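Local coordinates for XC6422 protein (Xanthomonas campestris, PDB 2FUK) that is probably a serine hydrolase, a small member of the alpha/beta-hydrolase fold that lacks a lid domain, at residues Pro4-Pro18 against Asp95-Arg108. Numbering follows the deposited sequence.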
loop_
_atom_site.group_PDB
_atom_site.type_symbol
_atom_site.label_atom_id
_atom_site.label_comp_id
_atom_site.label_asym_id
_atom_site.label_seq_id
_atom_site.Cartn_x
_atom_site.Cartn_y
_atom_site.Cartn_z
ATOM N N PRO A 4 -25.676 2.733 16.968
ATOM C CA PRO A 4 -24.314 2.222 16.751
ATOM C C PRO A 4 -23.152 3.059 17.291
ATOM O O PRO A 4 -23.170 4.293 17.263
ATOM C CB PRO A 4 -24.254 2.055 15.234
ATOM C CG PRO A 4 -25.112 3.176 14.761
ATOM C CD PRO A 4 -26.300 3.095 15.683
ATOM N N LEU A 5 -22.135 2.357 17.779
ATOM C CA LEU A 5 -20.946 2.980 18.345
ATOM C C LEU A 5 -19.827 3.016 17.320
ATOM O O LEU A 5 -19.646 2.062 16.575
ATOM C CB LEU A 5 -20.471 2.175 19.554
ATOM C CG LEU A 5 -21.485 2.005 20.685
ATOM C CD1 LEU A 5 -21.108 0.811 21.547
ATOM C CD2 LEU A 5 -21.537 3.284 21.499
ATOM N N PHE A 6 -19.079 4.115 17.274
ATOM C CA PHE A 6 -17.963 4.199 16.345
ATOM C C PHE A 6 -16.953 3.211 16.926
ATOM O O PHE A 6 -16.552 3.327 18.084
ATOM C CB PHE A 6 -17.378 5.610 16.326
ATOM C CG PHE A 6 -16.575 5.912 15.094
ATOM C CD1 PHE A 6 -17.185 6.435 13.957
ATOM C CD2 PHE A 6 -15.211 5.661 15.064
ATOM C CE1 PHE A 6 -16.436 6.708 12.809
ATOM C CE2 PHE A 6 -14.462 5.928 13.927
ATOM C CZ PHE A 6 -15.073 6.453 12.800
ATOM N N PRO A 7 -16.536 2.217 16.131
ATOM C CA PRO A 7 -15.578 1.208 16.598
ATOM C C PRO A 7 -14.136 1.680 16.803
ATOM O O PRO A 7 -13.692 2.657 16.200
ATOM C CB PRO A 7 -15.702 0.118 15.540
ATOM C CG PRO A 7 -15.936 0.906 14.288
ATOM C CD PRO A 7 -16.918 1.979 14.727
ATOM N N THR A 8 -13.422 0.990 17.686
ATOM C CA THR A 8 -12.027 1.311 17.963
ATOM C C THR A 8 -11.161 0.189 17.411
ATOM O O THR A 8 -9.974 0.098 17.715
ATOM C CB THR A 8 -11.757 1.450 19.472
ATOM O OG1 THR A 8 -12.052 0.210 20.129
ATOM C CG2 THR A 8 -12.619 2.551 20.056
ATOM N N GLU A 9 -11.783 -0.647 16.585
ATOM C CA GLU A 9 -11.144 -1.783 15.916
ATOM C C GLU A 9 -11.916 -1.801 14.585
ATOM O O GLU A 9 -13.111 -1.502 14.571
ATOM C CB GLU A 9 -11.412 -3.057 16.729
ATOM C CG GLU A 9 -10.343 -4.141 16.692
ATOM C CD GLU A 9 -9.005 -3.733 17.311
ATOM O OE1 GLU A 9 -8.932 -3.366 18.512
ATOM O OE2 GLU A 9 -8.003 -3.796 16.587
ATOM N N SER A 10 -11.262 -2.112 13.467
ATOM C CA SER A 10 -11.982 -2.123 12.190
ATOM C C SER A 10 -13.203 -3.024 12.304
ATOM O O SER A 10 -13.106 -4.164 12.771
ATOM C CB SER A 10 -11.063 -2.585 11.066
ATOM O OG SER A 10 -10.019 -1.646 10.905
ATOM N N ALA A 11 -14.358 -2.524 11.873
ATOM C CA ALA A 11 -15.576 -3.310 12.007
ATOM C C ALA A 11 -16.716 -2.964 11.067
ATOM O O ALA A 11 -16.767 -1.885 10.487
ATOM C CB ALA A 11 -16.072 -3.201 13.437
ATOM N N ALA A 12 -17.639 -3.915 10.948
ATOM C CA ALA A 12 -18.835 -3.768 10.138
ATOM C C ALA A 12 -19.965 -3.511 11.128
ATOM O O ALA A 12 -19.991 -4.094 12.215
ATOM C CB ALA A 12 -19.095 -5.052 9.350
ATOM N N LEU A 13 -20.885 -2.626 10.763
ATOM C CA LEU A 13 -22.007 -2.296 11.628
ATOM C C LEU A 13 -23.176 -1.818 10.782
ATOM O O LEU A 13 -23.035 -1.643 9.568
ATOM C CB LEU A 13 -21.591 -1.218 12.641
ATOM C CG LEU A 13 -21.093 0.125 12.097
ATOM C CD1 LEU A 13 -22.268 1.022 11.726
ATOM C CD2 LEU A 13 -20.252 0.803 13.169
ATOM N N THR A 14 -24.334 -1.644 11.413
ATOM C CA THR A 14 -25.530 -1.179 10.715
ATOM C C THR A 14 -25.969 0.167 11.282
ATOM O O THR A 14 -25.994 0.366 12.499
ATOM C CB THR A 14 -26.705 -2.181 10.853
ATOM O OG1 THR A 14 -26.325 -3.444 10.299
ATOM C CG2 THR A 14 -27.927 -1.671 10.101
ATOM N N LEU A 15 -26.314 1.088 10.389
ATOM C CA LEU A 15 -26.744 2.419 10.787
ATOM C C LEU A 15 -28.159 2.681 10.294
ATOM O O LEU A 15 -28.533 2.237 9.208
ATOM C CB LEU A 15 -25.802 3.470 10.189
ATOM C CG LEU A 15 -26.172 4.938 10.404
ATOM C CD1 LEU A 15 -25.960 5.305 11.862
ATOM C CD2 LEU A 15 -25.321 5.824 9.502
ATOM N N ASP A 16 -28.945 3.385 11.101
ATOM C CA ASP A 16 -30.306 3.729 10.706
ATOM C C ASP A 16 -30.254 4.793 9.609
ATOM O O ASP A 16 -29.746 5.900 9.824
ATOM C CB ASP A 16 -31.096 4.291 11.891
ATOM C CG ASP A 16 -31.503 3.228 12.896
ATOM O OD1 ASP A 16 -31.606 2.037 12.523
ATOM O OD2 ASP A 16 -31.741 3.603 14.068
ATOM N N GLY A 17 -30.775 4.455 8.435
ATOM C CA GLY A 17 -30.797 5.394 7.330
ATOM C C GLY A 17 -32.181 5.985 7.158
ATOM O O GLY A 17 -33.120 5.567 7.843
ATOM N N PRO A 18 -32.349 6.970 6.263
ATOM C CA PRO A 18 -33.672 7.568 6.066
ATOM C C PRO A 18 -34.776 6.591 5.665
ATOM O O PRO A 18 -35.942 6.816 5.990
ATOM C CB PRO A 18 -33.419 8.647 5.008
ATOM C CG PRO A 18 -32.120 8.242 4.360
ATOM C CD PRO A 18 -31.324 7.701 5.500
ATOM N N ASP A 95 -29.336 11.528 0.909
ATOM C CA ASP A 95 -29.845 11.499 2.273
ATOM C C ASP A 95 -29.173 10.366 3.039
ATOM O O ASP A 95 -28.920 10.494 4.237
ATOM C CB ASP A 95 -31.365 11.319 2.286
ATOM C CG ASP A 95 -32.091 12.420 1.526
ATOM O OD1 ASP A 95 -31.601 13.572 1.533
ATOM O OD2 ASP A 95 -33.161 12.135 0.935
ATOM N N ASP A 96 -28.888 9.261 2.351
ATOM C CA ASP A 96 -28.214 8.128 2.986
ATOM C C ASP A 96 -26.831 8.598 3.418
ATOM O O ASP A 96 -26.380 8.315 4.527
ATOM C CB ASP A 96 -28.033 6.953 2.014
ATOM C CG ASP A 96 -29.338 6.301 1.614
ATOM O OD1 ASP A 96 -30.320 6.396 2.375
ATOM O OD2 ASP A 96 -29.367 5.669 0.535
ATOM N N LEU A 97 -26.162 9.318 2.522
ATOM C CA LEU A 97 -24.830 9.845 2.799
ATOM C C LEU A 97 -24.897 10.801 3.993
ATOM O O LEU A 97 -24.016 10.787 4.852
ATOM C CB LEU A 97 -24.293 10.594 1.573
ATOM C CG LEU A 97 -22.799 10.537 1.222
ATOM C CD1 LEU A 97 -22.451 11.785 0.444
ATOM C CD2 LEU A 97 -21.919 10.411 2.452
ATOM N N ARG A 98 -25.939 11.630 4.049
ATOM C CA ARG A 98 -26.073 12.572 5.159
ATOM C C ARG A 98 -26.187 11.848 6.497
ATOM O O ARG A 98 -25.636 12.301 7.496
ATOM C CB ARG A 98 -27.291 13.493 4.977
ATOM C CG ARG A 98 -27.492 14.450 6.166
ATOM C CD ARG A 98 -28.109 15.789 5.778
ATOM N NE ARG A 98 -29.540 15.726 5.482
ATOM C CZ ARG A 98 -30.483 15.506 6.396
ATOM N NH1 ARG A 98 -30.149 15.319 7.668
ATOM N NH2 ARG A 98 -31.760 15.498 6.042
ATOM N N ALA A 99 -26.913 10.734 6.519
ATOM C CA ALA A 99 -27.081 9.973 7.752
ATOM C C ALA A 99 -25.734 9.452 8.242
ATOM O O ALA A 99 -25.449 9.456 9.441
ATOM C CB ALA A 99 -28.037 8.808 7.518
ATOM N N VAL A 100 -24.909 9.000 7.303
ATOM C CA VAL A 100 -23.597 8.490 7.651
ATOM C C VAL A 100 -22.724 9.649 8.128
ATOM O O VAL A 100 -22.044 9.545 9.146
ATOM C CB VAL A 100 -22.939 7.782 6.439
ATOM C CG1 VAL A 100 -21.573 7.218 6.832
ATOM C CG2 VAL A 100 -23.847 6.656 5.947
ATOM N N ALA A 101 -22.756 10.757 7.397
ATOM C CA ALA A 101 -21.959 11.921 7.759
ATOM C C ALA A 101 -22.326 12.455 9.142
ATOM O O ALA A 101 -21.449 12.825 9.928
ATOM C CB ALA A 101 -22.139 13.026 6.713
ATOM N N GLU A 102 -23.619 12.506 9.443
ATOM C CA GLU A 102 -24.059 13.016 10.737
ATOM C C GLU A 102 -23.665 12.086 11.883
ATOM O O GLU A 102 -23.395 12.544 12.993
ATOM C CB GLU A 102 -25.574 13.263 10.728
ATOM C CG GLU A 102 -25.986 14.388 9.775
ATOM C CD GLU A 102 -27.465 14.741 9.835
ATOM O OE1 GLU A 102 -28.269 13.924 10.333
ATOM O OE2 GLU A 102 -27.825 15.848 9.371
ATOM N N TRP A 103 -23.636 10.784 11.612
ATOM C CA TRP A 103 -23.241 9.809 12.630
ATOM C C TRP A 103 -21.738 9.971 12.895
ATOM O O TRP A 103 -21.285 9.946 14.039
ATOM C CB TRP A 103 -23.551 8.385 12.148
ATOM C CG TRP A 103 -23.011 7.295 13.041
ATOM C CD1 TRP A 103 -23.441 6.964 14.295
ATOM C CD2 TRP A 103 -21.919 6.420 12.748
ATOM N NE1 TRP A 103 -22.680 5.940 14.802
ATOM C CE2 TRP A 103 -21.738 5.586 13.872
ATOM C CE3 TRP A 103 -21.073 6.260 11.644
ATOM C CZ2 TRP A 103 -20.742 4.602 13.924
ATOM C CZ3 TRP A 103 -20.082 5.283 11.696
ATOM C CH2 TRP A 103 -19.928 4.467 12.830
ATOM N N VAL A 104 -20.966 10.136 11.829
ATOM C CA VAL A 104 -19.525 10.324 11.964
ATOM C C VAL A 104 -19.208 11.567 12.800
ATOM O O VAL A 104 -18.428 11.509 13.753
ATOM C CB VAL A 104 -18.862 10.470 10.572
ATOM C CG1 VAL A 104 -17.422 10.925 10.718
ATOM C CG2 VAL A 104 -18.915 9.138 9.836
ATOM N N ARG A 105 -19.826 12.688 12.447
ATOM C CA ARG A 105 -19.577 13.936 13.153
ATOM C C ARG A 105 -20.005 13.898 14.612
ATOM O O ARG A 105 -19.433 14.603 15.439
ATOM C CB ARG A 105 -20.267 15.096 12.428
ATOM C CG ARG A 105 -19.450 15.613 11.258
ATOM C CD ARG A 105 -20.160 16.683 10.451
ATOM N NE ARG A 105 -19.212 17.372 9.576
ATOM C CZ ARG A 105 -19.524 17.912 8.406
ATOM N NH1 ARG A 105 -18.585 18.518 7.693
ATOM N NH2 ARG A 105 -20.767 17.833 7.942
ATOM N N ALA A 106 -21.007 13.080 14.921
ATOM C CA ALA A 106 -21.488 12.967 16.291
ATOM C C ALA A 106 -20.540 12.108 17.111
ATOM O O ALA A 106 -20.242 12.415 18.269
ATOM C CB ALA A 106 -22.895 12.362 16.311
ATOM N N GLN A 107 -20.060 11.034 16.496
ATOM C CA GLN A 107 -19.159 10.100 17.165
ATOM C C GLN A 107 -17.707 10.570 17.219
ATOM O O GLN A 107 -16.953 10.159 18.097
ATOM C CB GLN A 107 -19.225 8.740 16.466
ATOM C CG GLN A 107 -20.579 8.061 16.575
ATOM C CD GLN A 107 -20.792 7.411 17.924
ATOM O OE1 GLN A 107 -21.886 7.461 18.482
ATOM N NE2 GLN A 107 -19.744 6.781 18.453
ATOM N N ARG A 108 -17.321 11.417 16.270
ATOM C CA ARG A 108 -15.960 11.948 16.194
ATOM C C ARG A 108 -16.047 13.470 16.066
ATOM O O ARG A 108 -15.692 14.032 15.027
ATOM C CB ARG A 108 -15.256 11.373 14.964
ATOM C CG ARG A 108 -15.108 9.856 14.959
ATOM C CD ARG A 108 -14.062 9.416 15.955
ATOM N NE ARG A 108 -12.832 10.182 15.776
ATOM C CZ ARG A 108 -11.821 10.200 16.641
ATOM N NH1 ARG A 108 -11.876 9.482 17.758
ATOM N NH2 ARG A 108 -10.767 10.975 16.406
#
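Pro-18 lays its ring against Asp-95 and Asp-96, with CG 3.8 Å from Asp-95 CB. Asp-96 OD2 makes a salt bridge with Arg-78, which probably offsets the charge held against the proline by OD1. One turn on, Ala-99 CB packs 4.0 Å from Pro-18 CD. Val-100 CG2 meets Leu-15 CD2 at 3.9 Å. The Val-100 side chain also touches Val-73 and Phe-75 of the central sheet. Trp-103 has the largest share of the contact. Its CG stands anti to the backbone N (chi1 172°), which lays the indole between Leu-15 and the N-terminal arm. Leu-15 CD1 sits over the face of the five-membered ring, while Leu-13 CD2 lies 3.7 Å from Trp-103 CH2. Trp-103 NE1 donates a nearly straight hydrogen bond to Pro-4 O (3.0 Å, 166°), which lies close to the indole plane. Phe-6 meets the indole obliquely, with Phe-6 CD1 3.6 Å from Trp-103 CH2. Gln-107 CB packs on Phe-6 CB. Arg-108 CG then sits over the centre of the Phe-6 ring, and its guanidinium bridges to Asp-111. The mainly apolar chemistry joins the chain's outermost strand, 11-17, and the arm to one flank of helix 92-107, which packs on the central alpha/beta-hydrolase sheet; the indole N-H ties down the arm.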